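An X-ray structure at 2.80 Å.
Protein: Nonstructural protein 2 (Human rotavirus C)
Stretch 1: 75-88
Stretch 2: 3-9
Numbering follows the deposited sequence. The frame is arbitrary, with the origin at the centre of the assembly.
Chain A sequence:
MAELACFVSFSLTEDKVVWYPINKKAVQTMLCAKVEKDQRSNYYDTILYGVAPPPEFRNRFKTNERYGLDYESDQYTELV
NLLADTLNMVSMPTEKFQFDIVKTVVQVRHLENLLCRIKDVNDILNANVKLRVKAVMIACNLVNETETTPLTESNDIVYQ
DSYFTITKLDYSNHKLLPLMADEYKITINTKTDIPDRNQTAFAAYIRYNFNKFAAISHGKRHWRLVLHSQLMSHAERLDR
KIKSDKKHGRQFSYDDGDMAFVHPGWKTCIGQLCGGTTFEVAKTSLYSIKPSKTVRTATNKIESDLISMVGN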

# COMPACT_ATOMS: atom_id res chain seq x y z
N GLN A 75 5.38 13.11 -20.31
CA GLN A 75 6.55 13.10 -21.16
C GLN A 75 6.49 14.26 -22.17
O GLN A 75 7.52 14.71 -22.67
CB GLN A 75 6.64 11.75 -21.87
CG GLN A 75 8.02 11.39 -22.32
CD GLN A 75 8.91 11.01 -21.17
OE1 GLN A 75 9.05 11.75 -20.20
NE2 GLN A 75 9.54 9.84 -21.28
N TYR A 76 5.27 14.73 -22.45
CA TYR A 76 5.03 15.85 -23.36
C TYR A 76 5.55 17.14 -22.69
O TYR A 76 6.18 17.98 -23.34
CB TYR A 76 3.53 15.97 -23.67
CG TYR A 76 3.16 17.16 -24.52
CD1 TYR A 76 3.38 17.17 -25.91
CD2 TYR A 76 2.62 18.31 -23.94
CE1 TYR A 76 3.07 18.29 -26.69
CE2 TYR A 76 2.31 19.43 -24.70
CZ TYR A 76 2.54 19.42 -26.07
OH TYR A 76 2.21 20.55 -26.78
N THR A 77 5.27 17.27 -21.40
CA THR A 77 5.70 18.42 -20.62
C THR A 77 7.22 18.48 -20.68
O THR A 77 7.82 19.53 -20.91
CB THR A 77 5.31 18.28 -19.15
OG1 THR A 77 3.95 17.89 -19.05
CG2 THR A 77 5.50 19.58 -18.43
N GLU A 78 7.83 17.32 -20.47
CA GLU A 78 9.28 17.18 -20.49
C GLU A 78 9.87 17.67 -21.80
O GLU A 78 10.70 18.57 -21.82
CB GLU A 78 9.65 15.72 -20.28
CG GLU A 78 9.24 15.17 -18.94
CD GLU A 78 10.16 15.64 -17.85
OE1 GLU A 78 11.33 15.17 -17.85
OE2 GLU A 78 9.73 16.46 -17.02
N LEU A 79 9.44 17.06 -22.89
CA LEU A 79 9.93 17.41 -24.21
C LEU A 79 9.67 18.89 -24.50
O LEU A 79 10.54 19.61 -25.00
CB LEU A 79 9.25 16.55 -25.28
CG LEU A 79 9.62 16.85 -26.72
CD1 LEU A 79 11.10 16.58 -26.92
CD2 LEU A 79 8.78 16.03 -27.67
N VAL A 80 8.47 19.33 -24.17
CA VAL A 80 8.09 20.70 -24.40
C VAL A 80 9.08 21.67 -23.74
O VAL A 80 9.48 22.68 -24.33
CB VAL A 80 6.62 20.91 -23.93
CG1 VAL A 80 6.43 22.25 -23.28
CG2 VAL A 80 5.69 20.77 -25.11
N ASN A 81 9.48 21.35 -22.51
CA ASN A 81 10.42 22.22 -21.81
C ASN A 81 11.85 22.08 -22.30
O ASN A 81 12.61 23.04 -22.30
CB ASN A 81 10.33 21.99 -20.32
CG ASN A 81 9.16 22.71 -19.70
OD1 ASN A 81 8.13 22.12 -19.42
ND2 ASN A 81 9.32 24.01 -19.50
N LEU A 82 12.21 20.89 -22.73
CA LEU A 82 13.54 20.64 -23.25
C LEU A 82 13.71 21.48 -24.52
O LEU A 82 14.71 22.16 -24.71
CB LEU A 82 13.70 19.16 -23.57
CG LEU A 82 15.03 18.78 -24.21
CD1 LEU A 82 16.15 18.95 -23.20
CD2 LEU A 82 14.96 17.35 -24.70
N LEU A 83 12.69 21.45 -25.37
CA LEU A 83 12.75 22.20 -26.61
C LEU A 83 12.83 23.71 -26.36
O LEU A 83 13.66 24.39 -26.97
CB LEU A 83 11.54 21.85 -27.48
CG LEU A 83 11.53 20.38 -27.93
CD1 LEU A 83 10.24 20.07 -28.67
CD2 LEU A 83 12.73 20.10 -28.82
N ALA A 84 12.01 24.24 -25.47
CA ALA A 84 12.05 25.67 -25.17
C ALA A 84 13.45 26.04 -24.64
O ALA A 84 14.16 26.84 -25.23
CB ALA A 84 10.97 26.04 -24.16
N ASP A 85 13.83 25.44 -23.53
CA ASP A 85 15.14 25.68 -22.94
C ASP A 85 16.21 25.63 -24.01
O ASP A 85 17.00 26.55 -24.14
CB ASP A 85 15.46 24.60 -21.91
CG ASP A 85 14.65 24.74 -20.67
OD1 ASP A 85 13.59 25.39 -20.71
OD2 ASP A 85 15.08 24.18 -19.64
N THR A 86 16.22 24.54 -24.76
CA THR A 86 17.22 24.39 -25.80
C THR A 86 17.18 25.57 -26.75
O THR A 86 18.11 26.37 -26.78
CB THR A 86 17.02 23.09 -26.58
OG1 THR A 86 17.17 21.98 -25.68
CG2 THR A 86 18.04 22.96 -27.69
N LEU A 87 16.10 25.71 -27.50
CA LEU A 87 15.98 26.81 -28.43
C LEU A 87 16.42 28.17 -27.85
O LEU A 87 17.05 28.98 -28.54
CB LEU A 87 14.55 26.89 -28.94
CG LEU A 87 14.16 25.74 -29.86
CD1 LEU A 87 12.71 25.88 -30.26
CD2 LEU A 87 15.06 25.72 -31.08
N ASN A 88 16.10 28.41 -26.58
CA ASN A 88 16.47 29.68 -25.99
C ASN A 88 17.98 29.84 -25.94
O ASN A 88 18.50 30.94 -26.15
CB ASN A 88 15.87 29.83 -24.58
CG ASN A 88 14.37 30.05 -24.61
OD1 ASN A 88 13.85 30.71 -25.51
ND2 ASN A 88 13.67 29.52 -23.62
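Stretch 2 (3-9) ELACFVS

Stretch 1 is helical throughout, and stretch 2, from near the chain's N-terminus, lies along one side of it. The helix offers Tyr76, Leu79, Val80, Leu83, Ala84 and Leu87, a spacing of three and four residues that gathers these side chains on one flank; Thr77, Glu78 and Asp85 remain exposed and take no part. Stretch 2 is not regular. Leu4 to Cys6 form a short 3-10 turn, held by Cys6 N to Glu3 O at 2.7 Å and Phe7 N to Leu4 O at 3.0 Å, and the chain then opens into a strand at Val8. The backbones come nearest at Val80 and Phe7, with 5.2 Å between their CA atoms, and Ala84 and Val8 follow at 6.3 Å CA to CA. From Phe7 to Val8 the register thus advances by one helical turn.

Phe7 is the centre of the contact and covers the most surface. Its chi1 is in the m well, and its ring reaches Leu79 and Tyr76: Leu79 CD2 is 3.3 Å from Phe7 CE2, and Tyr76 CE1 is 3.7 Å from Phe7 CD2. The two aromatic rings meet rim to rim, neither over the face of the other, with centroids 5.8 Å apart and planes at 34°. The base of the same side chain is packed as well, since Leu83 CD1 lies 3.4 Å from Phe7 CB and Val80 CG2 lies 4.0 Å from it.

Val8 is second. Its CA-to-CB bond points toward the helix, and its two methyls find different partners: Val8 CG1 is 3.8 Å from Leu83 CB and 3.9 Å from Ala84 N, while Val8 CG2 is 4.0 Å from Leu87 CD1. The small side chain of Ala84 accompanies a close approach to the helix backbone, where Val8 CG1 is also 4.1 Å from Val80 O.

Leu83 links these parts. Pointing toward stretch 2, it touches Phe7 and Val8 and also Leu4, with Leu83 CD1 4.3 Å from Leu4 CD1. The CA-to-CB bond of Leu4 points sideways, but the end of its side chain comes nearer the helix, placing Leu4 CD2 3.9 Å from Leu87 CD1.

One hydrogen bond crosses this largely apolar contact: Tyr76 OH donates to Cys6 O at 2.9 Å. The carbonyl lies at the edge of the tyrosine ring, near its plane. The rule to read here is economical: an irregular segment is fitted to a helix by apolar packing, with a tyrosine hydroxyl satisfying a backbone carbonyl at the turn.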

# COMPACT_ATOMS: atom_id res chain seq x y z
N GLU A 3 5.38 18.95 -36.18
CA GLU A 3 6.11 20.17 -36.48
C GLU A 3 6.56 20.82 -35.17
O GLU A 3 5.87 20.71 -34.16
CB GLU A 3 5.23 21.14 -37.28
CG GLU A 3 4.85 20.67 -38.69
CD GLU A 3 3.78 19.57 -38.72
OE1 GLU A 3 3.37 19.18 -39.84
OE2 GLU A 3 3.35 19.11 -37.63
N LEU A 4 7.71 21.50 -35.18
CA LEU A 4 8.22 22.12 -33.96
C LEU A 4 7.14 22.93 -33.26
O LEU A 4 7.17 23.06 -32.04
CB LEU A 4 9.42 23.02 -34.28
CG LEU A 4 10.14 23.73 -33.12
CD1 LEU A 4 10.54 22.72 -32.05
CD2 LEU A 4 11.36 24.45 -33.63
N ALA A 5 6.20 23.45 -34.04
CA ALA A 5 5.09 24.26 -33.53
C ALA A 5 4.08 23.47 -32.69
O ALA A 5 3.10 24.04 -32.20
CB ALA A 5 4.37 24.96 -34.68
N CYS A 6 4.27 22.17 -32.56
CA CYS A 6 3.36 21.39 -31.75
C CYS A 6 3.90 21.36 -30.34
O CYS A 6 3.26 20.85 -29.43
CB CYS A 6 3.27 19.96 -32.25
SG CYS A 6 2.57 19.77 -33.88
N PHE A 7 5.09 21.94 -30.15
CA PHE A 7 5.71 21.95 -28.84
C PHE A 7 6.12 23.30 -28.27
O PHE A 7 6.24 23.44 -27.05
CB PHE A 7 6.95 21.06 -28.86
CG PHE A 7 6.70 19.70 -29.39
CD1 PHE A 7 6.87 19.42 -30.73
CD2 PHE A 7 6.30 18.68 -28.54
CE1 PHE A 7 6.65 18.15 -31.23
CE2 PHE A 7 6.08 17.39 -29.03
CZ PHE A 7 6.25 17.13 -30.38
N VAL A 8 6.34 24.29 -29.14
CA VAL A 8 6.77 25.60 -28.68
C VAL A 8 6.22 26.78 -29.46
O VAL A 8 6.04 26.71 -30.68
CB VAL A 8 8.30 25.70 -28.73
CG1 VAL A 8 8.92 24.64 -27.88
CG2 VAL A 8 8.76 25.55 -30.16
N SER A 9 5.95 27.87 -28.76
CA SER A 9 5.48 29.10 -29.40
C SER A 9 6.63 30.08 -29.19
O SER A 9 7.57 29.77 -28.46
CB SER A 9 4.20 29.61 -28.74
OG SER A 9 4.33 29.69 -27.34